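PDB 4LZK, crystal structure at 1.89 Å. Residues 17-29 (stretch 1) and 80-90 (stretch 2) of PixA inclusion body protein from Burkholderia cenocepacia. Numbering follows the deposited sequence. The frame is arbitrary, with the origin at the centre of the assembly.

Stretch 1 17-29: AQSIQILAVIDTN
Stretch 2 (80-90) DKVSLMGTSLA

Both stretches are extended and lie side by side as neighbouring parallel strands of one sheet. Strand 19-26 pairs with strand 81-88. Their N-to-C directions differ by 25°, and the axes approach to 4.6 Å. Phi runs from about -95° to -159° along most of both strands, with psi mostly between 105° and 160°. Thr-87 and Ser-88 are more stretched, with psi of 173° and -179°. After the strands the chains turn: Thr-28 and Asn-29 are helical (-66/-34 and -61/-40), and Leu-89 adopts -67/-23.

The register is regular: from Gln-18 to Asp-27, each residue faces the one 62 positions later. Ser-19 pairs with Lys-81 (CA to CA 4.6 Å), Ile-22 with Leu-84 (4.7 Å between CA atoms) and Ile-26 with Ser-88 (CA to CA 4.8 Å).

In stretch 1, the even-numbered residues from Ile-20 to Ile-26 turn both N and O toward stretch 2. Ile-20 N donates to Lys-81 O (2.9 Å), Ile-22 N to Ser-83 O (2.7 Å), Ala-24 N to Met-85 O (2.8 Å) and Ile-26 N to Thr-87 O (2.9 Å). In return, Lys-81 N donates to Gln-18 O (2.8 Å), Met-85 N to Ile-22 O (3.1 Å) and Thr-87 N to Ala-24 O (2.9 Å). The bonds from Ser-83 N to Ile-20 O (3.0 Å) and from Leu-89 N to Ile-26 O (3.3 Å) are weak. CA-H...O contacts add to the ladder, as from Gly-86 CA to Ala-24 O (3.2 Å).

Asp-80 extends the ladder with its side chain. With chi1 m, its OD1 accepts from Gln-18 N at 3.0 Å. A carboxylate suits this place because it supplies an acceptor to a backbone NH.

Ile-20, Val-82, Ile-22, Leu-84, Ala-24, Ile-26 and Ser-88 share one face. Ile-20 and Ile-22 are both m,t. Ile-22 CD1 lies 4.0 Å from Val-82 CB (chi1 m), and Ile-22 CG2 lies 3.5 Å from Leu-84 CD1. Leu-84 is t,p, and its end comes nearer to stretch 1. These branched apolar side chains are buried against one another. Gly-86 has no side chain beside Ala-24, a pair of small residues.

The other face carries Ser-19, Lys-81, Gln-21, Ser-83, Leu-23, Met-85, Val-25 and Thr-87. Its beginning is more open and polar; Ser-19 OG lies 3.6 Å from Lys-81 CE. Further along it is buried. Leu-23 (t,p) places CD1 3.9 Å from CB of Met-85, a selenomethionine with rotamer m,t,p. Val-25 (chi1 t) sets CG1 3.7 Å from Leu-89 CD2.

Leu-89 (m,t) closes this end, with CD1 3.6 Å from Asp-27 CG. Asp-27, chi1 t, is the N-cap of the following helix. Water 1 bridges the stretches: it donates to Thr-28 OG1 (2.7 Å; Thr-28 chi1 p) and accepts from Leu-89 N (3.1 Å). Together the stretches bury 999 Å², both sides summed.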

# COMPACT_ATOMS: atom_id res chain seq x y z
N ALA C 17 13.93 24.71 4.42
CA ALA C 17 14.24 23.46 5.06
C ALA C 17 13.06 23.04 5.93
O ALA C 17 12.60 23.84 6.74
CB ALA C 17 15.52 23.62 5.87
N GLN C 18 12.55 21.82 5.72
CA GLN C 18 11.47 21.26 6.57
C GLN C 18 12.05 20.58 7.83
O GLN C 18 13.27 20.33 7.93
CB GLN C 18 10.64 20.26 5.74
CG GLN C 18 10.07 20.79 4.43
CD GLN C 18 9.05 21.91 4.67
OE1 GLN C 18 8.16 21.77 5.45
NE2 GLN C 18 9.22 23.03 4.00
N SER C 19 11.22 20.41 8.86
CA SER C 19 11.55 19.65 10.06
C SER C 19 10.55 18.50 10.18
O SER C 19 9.39 18.73 10.43
CB SER C 19 11.38 20.50 11.28
OG SER C 19 12.12 21.66 11.08
N ILE C 20 11.03 17.30 9.95
CA ILE C 20 10.23 16.12 9.82
C ILE C 20 10.34 15.32 11.12
O ILE C 20 11.38 15.11 11.63
CB ILE C 20 10.80 15.27 8.71
CG1 ILE C 20 10.81 16.09 7.42
CG2 ILE C 20 9.94 14.03 8.56
CD1 ILE C 20 11.78 15.47 6.41
N GLN C 21 9.22 14.97 11.69
CA GLN C 21 9.23 14.13 12.83
C GLN C 21 9.01 12.69 12.42
O GLN C 21 8.09 12.36 11.65
CB GLN C 21 8.08 14.57 13.76
CG GLN C 21 8.09 16.00 14.29
CD GLN C 21 6.67 16.40 14.76
OE1 GLN C 21 5.70 16.44 13.95
NE2 GLN C 21 6.55 16.72 16.00
N ILE C 22 9.81 11.79 13.02
CA ILE C 22 9.71 10.43 12.64
C ILE C 22 9.45 9.62 13.91
O ILE C 22 10.12 9.86 14.86
CB ILE C 22 10.99 9.90 11.91
CG1 ILE C 22 11.34 10.67 10.63
CG2 ILE C 22 10.87 8.42 11.64
CD1 ILE C 22 12.75 10.34 10.14
N LEU C 23 8.49 8.69 13.89
CA LEU C 23 8.19 7.81 15.01
C LEU C 23 8.36 6.36 14.61
O LEU C 23 7.69 5.83 13.66
CB LEU C 23 6.80 8.10 15.61
CG LEU C 23 6.50 7.38 16.94
CD1 LEU C 23 7.40 7.92 18.05
CD2 LEU C 23 5.02 7.53 17.25
N ALA C 24 9.20 5.65 15.33
CA ALA C 24 9.31 4.24 15.17
C ALA C 24 8.48 3.58 16.25
O ALA C 24 8.65 3.88 17.39
CB ALA C 24 10.77 3.70 15.20
N VAL C 25 7.57 2.71 15.82
CA VAL C 25 6.67 1.99 16.70
C VAL C 25 6.98 0.50 16.64
O VAL C 25 6.76 -0.12 15.62
CB VAL C 25 5.21 2.27 16.35
CG1 VAL C 25 4.23 1.44 17.24
CG2 VAL C 25 4.94 3.77 16.44
N ILE C 26 7.42 -0.09 17.74
CA ILE C 26 8.03 -1.40 17.71
C ILE C 26 7.08 -2.38 18.37
O ILE C 26 6.50 -2.06 19.44
CB ILE C 26 9.36 -1.37 18.50
CG1 ILE C 26 10.33 -0.46 17.74
CG2 ILE C 26 9.95 -2.79 18.70
CD1 ILE C 26 11.18 0.38 18.56
N ASP C 27 6.84 -3.51 17.71
CA ASP C 27 5.98 -4.61 18.23
C ASP C 27 6.85 -5.47 19.22
O ASP C 27 7.50 -6.46 18.85
CB ASP C 27 5.40 -5.43 17.11
CG ASP C 27 4.35 -6.51 17.58
OD1 ASP C 27 4.24 -6.79 18.77
OD2 ASP C 27 3.65 -7.05 16.71
N THR C 28 6.90 -5.02 20.45
CA THR C 28 7.76 -5.60 21.43
C THR C 28 7.34 -7.03 21.74
O THR C 28 8.17 -7.87 22.01
CB THR C 28 7.90 -4.72 22.71
OG1 THR C 28 6.60 -4.43 23.26
CG2 THR C 28 8.66 -3.48 22.37
N ASN C 29 6.04 -7.33 21.72
CA ASN C 29 5.57 -8.72 21.91
C ASN C 29 6.08 -9.66 20.83
O ASN C 29 6.46 -10.80 21.10
CB ASN C 29 4.07 -8.77 22.01
CG ASN C 29 3.58 -8.21 23.36
OD1 ASN C 29 4.33 -8.18 24.33
ND2 ASN C 29 2.33 -7.74 23.40
N ASP C 80 16.60 19.29 4.92
CA ASP C 80 15.53 18.93 5.83
C ASP C 80 16.15 18.35 7.09
O ASP C 80 17.08 17.53 7.03
CB ASP C 80 14.57 17.92 5.20
CG ASP C 80 13.72 18.56 4.02
OD1 ASP C 80 13.84 19.83 3.82
OD2 ASP C 80 13.00 17.80 3.29
N LYS C 81 15.61 18.80 8.23
CA LYS C 81 15.92 18.27 9.51
C LYS C 81 15.03 17.05 9.83
O LYS C 81 13.90 16.98 9.38
CB LYS C 81 15.66 19.35 10.57
CG LYS C 81 16.34 20.66 10.16
CD LYS C 81 16.59 21.65 11.31
CE LYS C 81 15.50 22.75 11.43
NZ LYS C 81 15.51 23.35 12.80
N VAL C 82 15.55 16.11 10.60
CA VAL C 82 14.72 14.94 11.00
C VAL C 82 14.86 14.74 12.50
O VAL C 82 15.84 15.24 13.09
CB VAL C 82 15.04 13.66 10.27
CG1 VAL C 82 14.75 13.78 8.79
CG2 VAL C 82 16.49 13.23 10.52
N SER C 83 13.83 14.22 13.13
CA SER C 83 13.87 14.00 14.57
C SER C 83 13.17 12.68 14.77
O SER C 83 12.00 12.55 14.40
CB SER C 83 13.17 15.12 15.33
OG SER C 83 13.18 14.81 16.76
N LEU C 84 13.91 11.71 15.34
CA LEU C 84 13.50 10.33 15.42
C LEU C 84 13.26 9.97 16.88
O LEU C 84 14.11 10.25 17.74
CB LEU C 84 14.54 9.38 14.82
CG LEU C 84 14.32 7.89 15.04
CD1 LEU C 84 13.10 7.42 14.19
CD2 LEU C 84 15.54 7.08 14.69
N MSE C 85 12.12 9.35 17.13
CA MSE C 85 11.76 8.78 18.44
C MSE C 85 11.23 7.41 18.28
O MSE C 85 10.80 7.04 17.20
CB MSE C 85 10.70 9.67 19.15
CG MSE C 85 11.12 11.10 19.21
SE MSE C 85 9.88 12.27 20.22
CE MSE C 85 10.16 11.47 21.97
N GLY C 86 11.24 6.62 19.39
CA GLY C 86 10.80 5.24 19.32
C GLY C 86 9.87 4.92 20.48
O GLY C 86 10.04 5.44 21.59
N THR C 87 8.93 4.05 20.26
CA THR C 87 8.05 3.66 21.32
C THR C 87 7.42 2.33 21.00
O THR C 87 7.53 1.83 19.89
CB THR C 87 6.95 4.73 21.50
OG1 THR C 87 6.26 4.51 22.77
CG2 THR C 87 5.90 4.74 20.32
N SER C 88 6.68 1.74 21.95
CA SER C 88 6.07 0.46 21.65
C SER C 88 4.65 0.68 21.17
O SER C 88 4.14 1.85 21.13
CB SER C 88 6.16 -0.39 22.94
OG SER C 88 5.13 0.09 23.80
N LEU C 89 3.98 -0.41 20.88
CA LEU C 89 2.59 -0.40 20.48
C LEU C 89 1.68 0.04 21.63
O LEU C 89 0.57 0.52 21.38
CB LEU C 89 2.13 -1.75 19.92
CG LEU C 89 2.55 -2.02 18.46
CD1 LEU C 89 2.48 -3.51 18.12
CD2 LEU C 89 1.59 -1.16 17.55
N ALA C 90 2.15 -0.11 22.86
CA ALA C 90 1.42 0.50 23.97
C ALA C 90 2.12 1.71 24.49
O ALA C 90 2.08 2.01 25.68
CB ALA C 90 1.12 -0.50 25.06
O HOH W 1 4.53 -3.36 21.83